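Local coordinates for protein putative adhesin (Bacteroides thetaiotaomicron, PDB 4QDG) that probably anchors a pilus to the outer membrane as a FimB/Mfa2-type lipoprotein of the fimbrillin superfamily, and binds magnesium ions, at residues Y43-Y49 with T101-L106; R120-H124 with Y195-A199; G162-D167 with R212-Y218. One frame throughout, in Å; residues are numbered along the deposited sequence.

Interaction 1. Residues Y43-Y49 with T101-L106; sequences YDENGNY and TGYTDL
The tip of the hairpin formed by strands 38-44 and 49-55 meets the loop 101-106 through Tyr43 and Gly47, which together hold the backbone and CB of Tyr103. The one direct hydrogen bond between the segments runs from Tyr103 N to Gly47 O, 2.8 Å long and nearly straight at 165° about the hydrogen. The Tyr43 ring lies beneath the same residue. Its CG is anti to the carbonyl carbon (chi1 -62°), which turns the phenol toward the loop. CB of Tyr103 stands over the ring face, 3.9 Å from the centroid of the Tyr43 ring, in a CH-pi contact only 11° off the ring normal, while Tyr103 CA covers the same ring nearer its rim. Thr101 O lies at the ring's edge, in its plane, 3.5 Å from Tyr43 CE1.

The two aromatic rings meet obliquely, 5.8 Å between centroids; Tyr103 CG, anti to the backbone N, carries its phenol away from the hairpin. There Tyr103 OH bonds to Glu130, and the ring packs edge-to-face against His77 and Tyr183. A water joins Tyr43 OH to Tyr103 O, 2.9 Å from the latter, and the Tyr43 OH also rests 3.9 Å from Leu106 CD2. Beside this core, Tyr49 CB packs 3.5 Å from Thr101 O.

Inside the hairpin, Asp44 OD1 accepts Asn48 N at 3.0 Å, from above the carboxylate plane, and Asn46 N more weakly. Gly47 N returns to Asp44 O, Asp44 N reaches Asn48 O, and Gly47 has positive phi. These features define a type I turn followed by a G1 beta bulge, a common way of closing a tight antiparallel hairpin.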
loop_
_atom_site.group_PDB
_atom_site.type_symbol
_atom_site.label_atom_id
_atom_site.label_comp_id
_atom_site.label_asym_id
_atom_site.label_seq_id
_atom_site.Cartn_x
_atom_site.Cartn_y
_atom_site.Cartn_z
ATOM N N TYR A 43 9.586 17.539 -14.620
ATOM C CA TYR A 43 9.730 18.871 -14.047
ATOM C C TYR A 43 11.135 19.392 -14.344
ATOM O O TYR A 43 12.076 18.605 -14.429
ATOM C CB TYR A 43 9.472 18.854 -12.518
ATOM C CG TYR A 43 8.070 18.417 -12.147
ATOM C CD1 TYR A 43 6.994 19.293 -12.253
ATOM C CD2 TYR A 43 7.815 17.122 -11.710
ATOM C CE1 TYR A 43 5.696 18.884 -11.953
ATOM C CE2 TYR A 43 6.520 16.706 -11.389
ATOM C CZ TYR A 43 5.464 17.595 -11.499
ATOM O OH TYR A 43 4.197 17.181 -11.149
ATOM N N ASP A 44 11.297 20.708 -14.449
ATOM C CA ASP A 44 12.630 21.268 -14.646
ATOM C C ASP A 44 13.348 21.379 -13.271
ATOM O O ASP A 44 12.785 20.991 -12.239
ATOM C CB ASP A 44 12.584 22.618 -15.384
ATOM C CG ASP A 44 11.783 23.731 -14.735
ATOM O OD1 ASP A 44 11.820 23.852 -13.474
ATOM O OD2 ASP A 44 11.183 24.534 -15.482
ATOM N N GLU A 45 14.570 21.939 -13.262
ATOM C CA GLU A 45 15.394 22.099 -12.057
ATOM C C GLU A 45 14.702 22.976 -11.003
ATOM O O GLU A 45 14.955 22.774 -9.821
ATOM C CB GLU A 45 16.769 22.685 -12.441
ATOM C CG GLU A 45 17.831 22.540 -11.363
ATOM C CD GLU A 45 19.250 22.875 -11.773
ATOM O OE1 GLU A 45 19.472 23.946 -12.385
ATOM O OE2 GLU A 45 20.153 22.090 -11.410
ATOM N N ASN A 46 13.831 23.925 -11.422
ATOM C CA ASN A 46 13.105 24.823 -10.508
ATOM C C ASN A 46 11.785 24.222 -10.021
ATOM O O ASN A 46 11.088 24.848 -9.225
ATOM C CB ASN A 46 12.836 26.176 -11.187
ATOM C CG ASN A 46 14.074 26.970 -11.509
ATOM O OD1 ASN A 46 14.203 27.530 -12.604
ATOM N ND2 ASN A 46 15.005 27.054 -10.571
ATOM N N GLY A 47 11.448 23.036 -10.514
ATOM C CA GLY A 47 10.221 22.341 -10.173
ATOM C C GLY A 47 9.012 22.703 -11.010
ATOM O O GLY A 47 7.892 22.418 -10.602
ATOM N N ASN A 48 9.193 23.318 -12.188
ATOM C CA ASN A 48 8.043 23.669 -13.031
ATOM C C ASN A 48 7.700 22.555 -13.987
ATOM O O ASN A 48 8.597 21.953 -14.586
ATOM C CB ASN A 48 8.270 24.973 -13.802
ATOM C CG ASN A 48 8.626 26.142 -12.914
ATOM O OD1 ASN A 48 9.695 26.746 -13.065
ATOM N ND2 ASN A 48 7.770 26.448 -11.929
ATOM N N TYR A 49 6.391 22.287 -14.142
ATOM C CA TYR A 49 5.844 21.264 -15.032
ATOM C C TYR A 49 6.426 21.399 -16.435
ATOM O O TYR A 49 6.540 22.524 -16.947
ATOM C CB TYR A 49 4.300 21.333 -15.077
ATOM C CG TYR A 49 3.685 20.306 -16.007
ATOM C CD1 TYR A 49 3.458 18.998 -15.584
ATOM C CD2 TYR A 49 3.399 20.622 -17.334
ATOM C CE1 TYR A 49 2.926 18.039 -16.447
ATOM C CE2 TYR A 49 2.887 19.667 -18.210
ATOM C CZ TYR A 49 2.636 18.380 -17.759
ATOM O OH TYR A 49 2.112 17.445 -18.614
ATOM N N THR A 101 0.989 23.919 -11.166
ATOM C CA THR A 101 1.052 22.540 -11.654
ATOM C C THR A 101 2.461 21.978 -11.441
ATOM O O THR A 101 2.781 20.897 -11.939
ATOM C CB THR A 101 0.587 22.451 -13.118
ATOM O OG1 THR A 101 1.339 23.366 -13.944
ATOM C CG2 THR A 101 -0.920 22.679 -13.251
ATOM N N GLY A 102 3.253 22.695 -10.647
ATOM C CA GLY A 102 4.635 22.340 -10.350
ATOM C C GLY A 102 4.792 21.126 -9.455
ATOM O O GLY A 102 3.814 20.626 -8.869
ATOM N N TYR A 103 6.044 20.653 -9.342
ATOM C CA TYR A 103 6.439 19.491 -8.531
ATOM C C TYR A 103 5.767 19.477 -7.148
ATOM O O TYR A 103 5.158 18.471 -6.791
ATOM C CB TYR A 103 7.972 19.451 -8.382
ATOM C CG TYR A 103 8.507 18.445 -7.376
ATOM C CD1 TYR A 103 8.147 17.100 -7.443
ATOM C CD2 TYR A 103 9.470 18.814 -6.443
ATOM C CE1 TYR A 103 8.647 16.173 -6.531
ATOM C CE2 TYR A 103 10.003 17.892 -5.547
ATOM C CZ TYR A 103 9.587 16.574 -5.590
ATOM O OH TYR A 103 10.109 15.689 -4.685
ATOM N N THR A 104 5.818 20.603 -6.428
ATOM C CA THR A 104 5.325 20.708 -5.050
ATOM C C THR A 104 3.789 20.937 -4.960
ATOM O O THR A 104 3.239 20.938 -3.854
ATOM C CB THR A 104 6.114 21.784 -4.281
ATOM O OG1 THR A 104 5.890 23.062 -4.856
ATOM C CG2 THR A 104 7.615 21.496 -4.232
ATOM N N ASP A 105 3.097 21.046 -6.103
ATOM C CA ASP A 105 1.648 21.272 -6.132
ATOM C C ASP A 105 0.857 19.971 -6.335
ATOM O O ASP A 105 -0.374 19.963 -6.227
ATOM C CB ASP A 105 1.293 22.307 -7.222
ATOM C CG ASP A 105 1.959 23.659 -6.998
ATOM O OD1 ASP A 105 1.901 24.168 -5.855
ATOM O OD2 ASP A 105 2.588 24.173 -7.942
ATOM N N LEU A 106 1.533 18.877 -6.600
ATOM C CA LEU A 106 0.814 17.646 -6.794
ATOM C C LEU A 106 0.423 16.960 -5.473
ATOM O O LEU A 106 1.163 16.943 -4.480
ATOM C CB LEU A 106 1.610 16.690 -7.686
ATOM C CG LEU A 106 0.866 15.505 -8.297
ATOM C CD1 LEU A 106 -0.506 15.916 -8.905
ATOM C CD2 LEU A 106 1.727 14.844 -9.321
HETATM O O HOH W 1 4.819 15.918 -8.217
HETATM O O HOH W 2 7.345 23.325 -7.404
#

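Interaction 2. Residues R120-H124 with Y195-A199; sequences RKNLH and YTPWA. With MG (magnesium ion), chain C.
Asn122 and Trp198 make the flat stack of this contact. The two side chains run alongside each other, pointing the same way, and the Asn122 amide lies flat over the indole, the planes only 10° apart. Asn122 CB sits over the five-membered ring in a CH-pi contact, 3.8 Å from the centroid of that Trp198 ring, and ND2 of Asn122 extends over the six-membered part, 3.6 Å from Trp198 CZ3. CG of Trp198 lies between its backbone N and carbonyl carbon (chi1 63°), which puts the indole under Asn122. Ala199 CB lies on the opposite face. Trp198 NE1 is hydrogen-bonded to Asn152 OD1, which helps to set the rotation of the indole.

The polar part belongs to Lys121. Its extended chain runs past the proline carbonyl to put NZ 3.1 Å from Thr196 OG1, to which it donates. Two waters also accept from this ammonium group; one donates a hydrogen bond to Pro197 O at 2.7 Å, the other only a weak one, so the lysine reaches that carbonyl through water.

Both segments are connections in a largely beta fold. Residues 120-124 lead from helix 113-116 toward strand 127-137, and residues 195-199 pass from strand 193-195 of a four-stranded antiparallel sheet to strand 199-207, which belongs to a different set of strands.

Apolar contacts are thinner. Lys121 CB touches Trp198 CB at 3.7 Å, and Leu123 CD1 approaches Tyr195 CE1 obliquely at 4.4 Å. The hydroxyl of that tyrosine is held by Asn178 and the backbone N of Ser224.

Metal coordination involves the first of the two segments alone. His124 NE2 binds a magnesium ion at 2.2 Å, and Asp36, Cys37 and Cys86 bind the same ion.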
loop_
_atom_site.group_PDB
_atom_site.type_symbol
_atom_site.label_atom_id
_atom_site.label_comp_id
_atom_site.label_asym_id
_atom_site.label_seq_id
_atom_site.Cartn_x
_atom_site.Cartn_y
_atom_site.Cartn_z
ATOM N N ARG A 120 -15.348 -2.155 -5.458
ATOM C CA ARG A 120 -14.158 -1.287 -5.540
ATOM C C ARG A 120 -13.347 -1.242 -4.211
ATOM O O ARG A 120 -12.300 -0.600 -4.183
ATOM C CB ARG A 120 -14.561 0.148 -5.944
ATOM C CG ARG A 120 -15.286 0.236 -7.295
ATOM C CD ARG A 120 -15.261 1.637 -7.851
ATOM N NE ARG A 120 -13.890 2.040 -8.150
ATOM C CZ ARG A 120 -13.489 3.289 -8.336
ATOM N NH1 ARG A 120 -14.356 4.291 -8.263
ATOM N NH2 ARG A 120 -12.213 3.548 -8.593
ATOM N N LYS A 121 -13.803 -1.931 -3.142
ATOM C CA LYS A 121 -13.126 -1.900 -1.837
ATOM C C LYS A 121 -11.703 -2.459 -1.892
ATOM O O LYS A 121 -10.817 -1.918 -1.220
ATOM C CB LYS A 121 -13.933 -2.596 -0.735
ATOM C CG LYS A 121 -15.163 -1.809 -0.291
ATOM C CD LYS A 121 -15.779 -2.431 0.945
ATOM C CE LYS A 121 -17.143 -1.900 1.225
ATOM N NZ LYS A 121 -17.892 -2.819 2.125
ATOM N N ASN A 122 -11.472 -3.506 -2.703
ATOM C CA ASN A 122 -10.136 -4.082 -2.853
ATOM C C ASN A 122 -9.349 -3.131 -3.771
ATOM O O ASN A 122 -9.588 -3.099 -4.982
ATOM C CB ASN A 122 -10.213 -5.521 -3.398
ATOM C CG ASN A 122 -8.895 -6.230 -3.426
ATOM O OD1 ASN A 122 -7.890 -5.753 -2.902
ATOM N ND2 ASN A 122 -8.882 -7.419 -3.985
ATOM N N LEU A 123 -8.478 -2.302 -3.173
ATOM C CA LEU A 123 -7.783 -1.220 -3.861
ATOM C C LEU A 123 -6.737 -1.713 -4.832
ATOM O O LEU A 123 -5.984 -2.653 -4.545
ATOM C CB LEU A 123 -7.137 -0.207 -2.873
ATOM C CG LEU A 123 -7.999 0.325 -1.706
ATOM C CD1 LEU A 123 -7.180 1.224 -0.794
ATOM C CD2 LEU A 123 -9.261 1.053 -2.192
ATOM N N HIS A 124 -6.693 -1.041 -5.991
ATOM C CA HIS A 124 -5.703 -1.268 -7.047
ATOM C C HIS A 124 -4.371 -0.695 -6.534
ATOM O O HIS A 124 -4.350 0.415 -6.002
ATOM C CB HIS A 124 -6.182 -0.585 -8.349
ATOM C CG HIS A 124 -5.327 -0.814 -9.571
ATOM N ND1 HIS A 124 -5.190 -2.076 -10.144
ATOM C CD2 HIS A 124 -4.686 0.088 -10.360
ATOM C CE1 HIS A 124 -4.418 -1.905 -11.210
ATOM N NE2 HIS A 124 -4.097 -0.622 -11.381
ATOM N N TYR A 195 -12.283 1.914 6.789
ATOM C CA TYR A 195 -12.157 0.827 5.833
ATOM C C TYR A 195 -12.966 -0.349 6.372
ATOM O O TYR A 195 -12.889 -0.644 7.574
ATOM C CB TYR A 195 -10.681 0.395 5.636
ATOM C CG TYR A 195 -9.749 1.438 5.048
ATOM C CD1 TYR A 195 -9.642 1.609 3.668
ATOM C CD2 TYR A 195 -8.900 2.174 5.865
ATOM C CE1 TYR A 195 -8.767 2.545 3.125
ATOM C CE2 TYR A 195 -7.982 3.070 5.333
ATOM C CZ TYR A 195 -7.914 3.255 3.964
ATOM O OH TYR A 195 -6.982 4.138 3.482
ATOM N N THR A 196 -13.705 -1.037 5.487
ATOM C CA THR A 196 -14.452 -2.243 5.848
ATOM C C THR A 196 -13.958 -3.383 4.928
ATOM O O THR A 196 -13.301 -3.105 3.922
ATOM C CB THR A 196 -15.970 -2.019 5.834
ATOM O OG1 THR A 196 -16.387 -1.642 4.527
ATOM C CG2 THR A 196 -16.437 -0.985 6.902
ATOM N N PRO A 197 -14.199 -4.665 5.258
ATOM C CA PRO A 197 -13.646 -5.748 4.415
ATOM C C PRO A 197 -14.216 -5.850 2.998
ATOM O O PRO A 197 -15.413 -5.643 2.765
ATOM C CB PRO A 197 -14.002 -7.005 5.202
ATOM C CG PRO A 197 -14.181 -6.525 6.628
ATOM C CD PRO A 197 -14.871 -5.221 6.453
ATOM N N TRP A 198 -13.332 -6.167 2.055
ATOM C CA TRP A 198 -13.642 -6.418 0.652
ATOM C C TRP A 198 -13.991 -7.922 0.498
ATOM O O TRP A 198 -14.625 -8.316 -0.468
ATOM C CB TRP A 198 -12.489 -5.980 -0.292
ATOM C CG TRP A 198 -11.181 -6.698 -0.114
ATOM C CD1 TRP A 198 -10.120 -6.280 0.631
ATOM C CD2 TRP A 198 -10.772 -7.928 -0.737
ATOM N NE1 TRP A 198 -9.065 -7.138 0.471
ATOM C CE2 TRP A 198 -9.448 -8.183 -0.325
ATOM C CE3 TRP A 198 -11.375 -8.809 -1.655
ATOM C CZ2 TRP A 198 -8.737 -9.324 -0.733
ATOM C CZ3 TRP A 198 -10.666 -9.932 -2.067
ATOM C CH2 TRP A 198 -9.370 -10.194 -1.587
ATOM N N ALA A 199 -13.574 -8.742 1.465
ATOM C CA ALA A 199 -13.835 -10.178 1.577
ATOM C C ALA A 199 -13.933 -10.548 3.045
ATOM O O ALA A 199 -13.224 -9.983 3.872
ATOM C CB ALA A 199 -12.744 -10.980 0.894
HETATM MG MG MG C . -3.405 -0.150 -13.401
HETATM O O HOH W 3 -17.625 -5.087 4.138
HETATM O O HOH W 4 -18.220 -5.270 0.782
#

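Interaction 3. Residues G162-D167 with R212-Y218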
loop_
_atom_site.group_PDB
_atom_site.type_symbol
_atom_site.label_atom_id
_atom_site.label_comp_id
_atom_site.label_asym_id
_atom_site.label_seq_id
_atom_site.Cartn_x
_atom_site.Cartn_y
_atom_site.Cartn_z
ATOM N N GLY A 162 -10.433 -24.626 19.511
ATOM C CA GLY A 162 -10.664 -25.192 18.185
ATOM C C GLY A 162 -12.111 -25.233 17.709
ATOM O O GLY A 162 -12.380 -25.669 16.575
ATOM N N GLU A 163 -13.054 -24.766 18.547
ATOM C CA GLU A 163 -14.470 -24.682 18.158
ATOM C C GLU A 163 -14.649 -23.580 17.085
ATOM O O GLU A 163 -13.798 -22.681 16.988
ATOM C CB GLU A 163 -15.396 -24.452 19.375
ATOM C CG GLU A 163 -15.561 -25.684 20.264
ATOM C CD GLU A 163 -15.884 -26.991 19.556
ATOM O OE1 GLU A 163 -16.901 -27.050 18.822
ATOM O OE2 GLU A 163 -15.105 -27.957 19.730
ATOM N N PRO A 164 -15.696 -23.651 16.222
ATOM C CA PRO A 164 -15.789 -22.667 15.123
ATOM C C PRO A 164 -16.012 -21.205 15.553
ATOM O O PRO A 164 -16.358 -20.916 16.700
ATOM C CB PRO A 164 -16.946 -23.191 14.270
ATOM C CG PRO A 164 -17.717 -24.090 15.166
ATOM C CD PRO A 164 -16.759 -24.677 16.130
ATOM N N VAL A 165 -15.691 -20.276 14.634
ATOM C CA VAL A 165 -15.920 -18.836 14.762
ATOM C C VAL A 165 -16.744 -18.436 13.538
ATOM O O VAL A 165 -16.329 -18.698 12.410
ATOM C CB VAL A 165 -14.670 -17.945 14.956
ATOM C CG1 VAL A 165 -15.082 -16.482 15.125
ATOM C CG2 VAL A 165 -13.855 -18.389 16.157
ATOM N N ASP A 166 -17.951 -17.889 13.771
ATOM C CA ASP A 166 -18.826 -17.447 12.685
ATOM C C ASP A 166 -18.497 -16.008 12.369
ATOM O O ASP A 166 -18.709 -15.137 13.210
ATOM C CB ASP A 166 -20.299 -17.627 13.082
ATOM C CG ASP A 166 -21.321 -17.155 12.059
ATOM O OD1 ASP A 166 -20.925 -16.868 10.907
ATOM O OD2 ASP A 166 -22.524 -17.122 12.397
ATOM N N ASP A 167 -17.973 -15.759 11.161
ATOM C CA ASP A 167 -17.582 -14.423 10.704
ATOM C C ASP A 167 -18.748 -13.437 10.700
ATOM O O ASP A 167 -18.532 -12.244 10.892
ATOM C CB ASP A 167 -16.989 -14.493 9.292
ATOM C CG ASP A 167 -18.007 -14.878 8.238
ATOM O OD1 ASP A 167 -18.441 -16.038 8.241
ATOM O OD2 ASP A 167 -18.416 -13.993 7.455
ATOM N N ARG A 212 -11.652 -33.148 14.578
ATOM C CA ARG A 212 -12.576 -32.041 14.367
ATOM C C ARG A 212 -11.892 -30.920 13.586
ATOM O O ARG A 212 -10.777 -30.524 13.930
ATOM C CB ARG A 212 -13.089 -31.531 15.724
ATOM C CG ARG A 212 -14.250 -32.345 16.312
ATOM C CD ARG A 212 -15.609 -31.913 15.778
ATOM N NE ARG A 212 -15.734 -30.451 15.668
ATOM C CZ ARG A 212 -16.093 -29.631 16.654
ATOM N NH1 ARG A 212 -16.411 -30.113 17.850
ATOM N NH2 ARG A 212 -16.163 -28.323 16.441
ATOM N N GLU A 213 -12.550 -30.416 12.531
ATOM C CA GLU A 213 -11.996 -29.317 11.739
ATOM C C GLU A 213 -12.054 -28.019 12.522
ATOM O O GLU A 213 -13.050 -27.742 13.184
ATOM C CB GLU A 213 -12.758 -29.174 10.425
ATOM C CG GLU A 213 -12.080 -28.319 9.374
ATOM C CD GLU A 213 -12.810 -28.242 8.049
ATOM O OE1 GLU A 213 -13.647 -29.128 7.759
ATOM O OE2 GLU A 213 -12.504 -27.311 7.273
ATOM N N VAL A 214 -10.962 -27.232 12.469
ATOM C CA VAL A 214 -10.881 -25.924 13.108
ATOM C C VAL A 214 -11.307 -24.904 12.054
ATOM O O VAL A 214 -10.654 -24.771 11.011
ATOM C CB VAL A 214 -9.476 -25.611 13.710
ATOM C CG1 VAL A 214 -9.480 -24.258 14.448
ATOM C CG2 VAL A 214 -9.020 -26.739 14.627
ATOM N N VAL A 215 -12.428 -24.225 12.314
ATOM C CA VAL A 215 -13.015 -23.251 11.393
ATOM C C VAL A 215 -12.842 -21.873 12.003
ATOM O O VAL A 215 -13.262 -21.602 13.130
ATOM C CB VAL A 215 -14.494 -23.575 11.037
ATOM C CG1 VAL A 215 -15.083 -22.507 10.112
ATOM C CG2 VAL A 215 -14.610 -24.947 10.391
ATOM N N VAL A 216 -12.168 -21.020 11.246
ATOM C CA VAL A 216 -11.862 -19.672 11.680
ATOM C C VAL A 216 -12.682 -18.679 10.863
ATOM O O VAL A 216 -13.161 -19.004 9.776
ATOM C CB VAL A 216 -10.324 -19.396 11.585
ATOM C CG1 VAL A 216 -9.527 -20.447 12.338
ATOM C CG2 VAL A 216 -9.846 -19.303 10.152
ATOM N N ALA A 217 -12.806 -17.473 11.387
ATOM C CA ALA A 217 -13.435 -16.340 10.717
ATOM C C ALA A 217 -12.324 -15.494 10.115
ATOM O O ALA A 217 -11.246 -15.366 10.718
ATOM C CB ALA A 217 -14.251 -15.526 11.726
ATOM N N TYR A 218 -12.558 -14.905 8.951
ATOM C CA TYR A 218 -11.550 -14.024 8.362
ATOM C C TYR A 218 -12.220 -12.837 7.731
ATOM O O TYR A 218 -13.375 -12.935 7.325
ATOM C CB TYR A 218 -10.643 -14.751 7.331
ATOM C CG TYR A 218 -11.294 -14.980 5.986
ATOM C CD1 TYR A 218 -11.245 -14.006 4.990
ATOM C CD2 TYR A 218 -11.948 -16.171 5.703
ATOM C CE1 TYR A 218 -11.873 -14.197 3.757
ATOM C CE2 TYR A 218 -12.582 -16.375 4.471
ATOM C CZ TYR A 218 -12.548 -15.380 3.507
ATOM O OH TYR A 218 -13.174 -15.574 2.303
HETATM O O HOH W 5 -14.113 -25.481 14.294
HETATM O O HOH W 6 -11.711 -21.464 15.348
#
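The guanidinium of Arg212 presents its edge to Glu163, with OE1 of the glutamate and CD of Pro164 both lying close to its plane. The carboxylate is steeply turned against it, the two planes standing 71° apart. Arg212 grips end-on with both terminal nitrogens on one oxygen: NH2 is 2.8 Å from Glu163 OE1, nearly straight but above the carboxylate plane, and NH1 is 3.3 Å from Glu163 OE1, on the syn lone pair. A weak third bond joins Arg212 NH1 to Glu163 OE2. Both chains are bent where they meet: the glutamate curls back at chi2 (-48°), and the arginine is kinked at chi2 and chi3.

Behind the bridge, residues 162-167 run alongside strand 213-218, their directions 35° apart. The loop carries the chain from the long strand 140-159 to strand 170-176 of another sheet, and it passes beside strand 213-223, which is itself paired with 140-159 and 199-207. Such a crossing between sheets is consistent with the beta-sandwich architecture of the transthyretin-like clan.

Only one direct backbone hydrogen bond spans the gap, Val165 N to Val215 O at 3.1 Å, meeting the oxygen from above the carbonyl plane. The same Val215 O also receives a CA-H...O contact from Pro164 CA at 3.4 Å and a hydrogen bond from a water that also donates to Glu163 O. A second water, which donates to Gly162 O and Glu213 O, accepts from Val215 N at 2.9 Å, standing in where the backbones are too far apart to bond.

Farther along, the contact turns apolar: Ala217 CB, pointing at the loop, lies 3.6 Å from Val165 CG1 and 3.8 Å from Asp167 CB. Val165 also packs on Leu157 and Gln159 of strand 140-159.

Overall arrangement
Interactions 1 and 3 lie on opposite sides of the chain's centre, about 54 Å apart between centres, while interaction 2, the nearest of the three to that centre, is a surface contact. Interactions 1 and 3 set a loop against a hairpin or strand; interaction 2 joins two connecting loops. Interaction 1, partly buried, relies on an aromatic face and a single direct backbone bond; interaction 2 on an amide-indole stack and a hydrated lysine; interaction 3 on an outer salt bridge, one direct and several water-mediated backbone bonds, then apolar contacts at its partly buried end. Interactions 2 and 3 touch through Ala199 and Tyr218, and strand 213-223 serves both, since Trp198 packs against it. Only interaction 2 reaches a metal site.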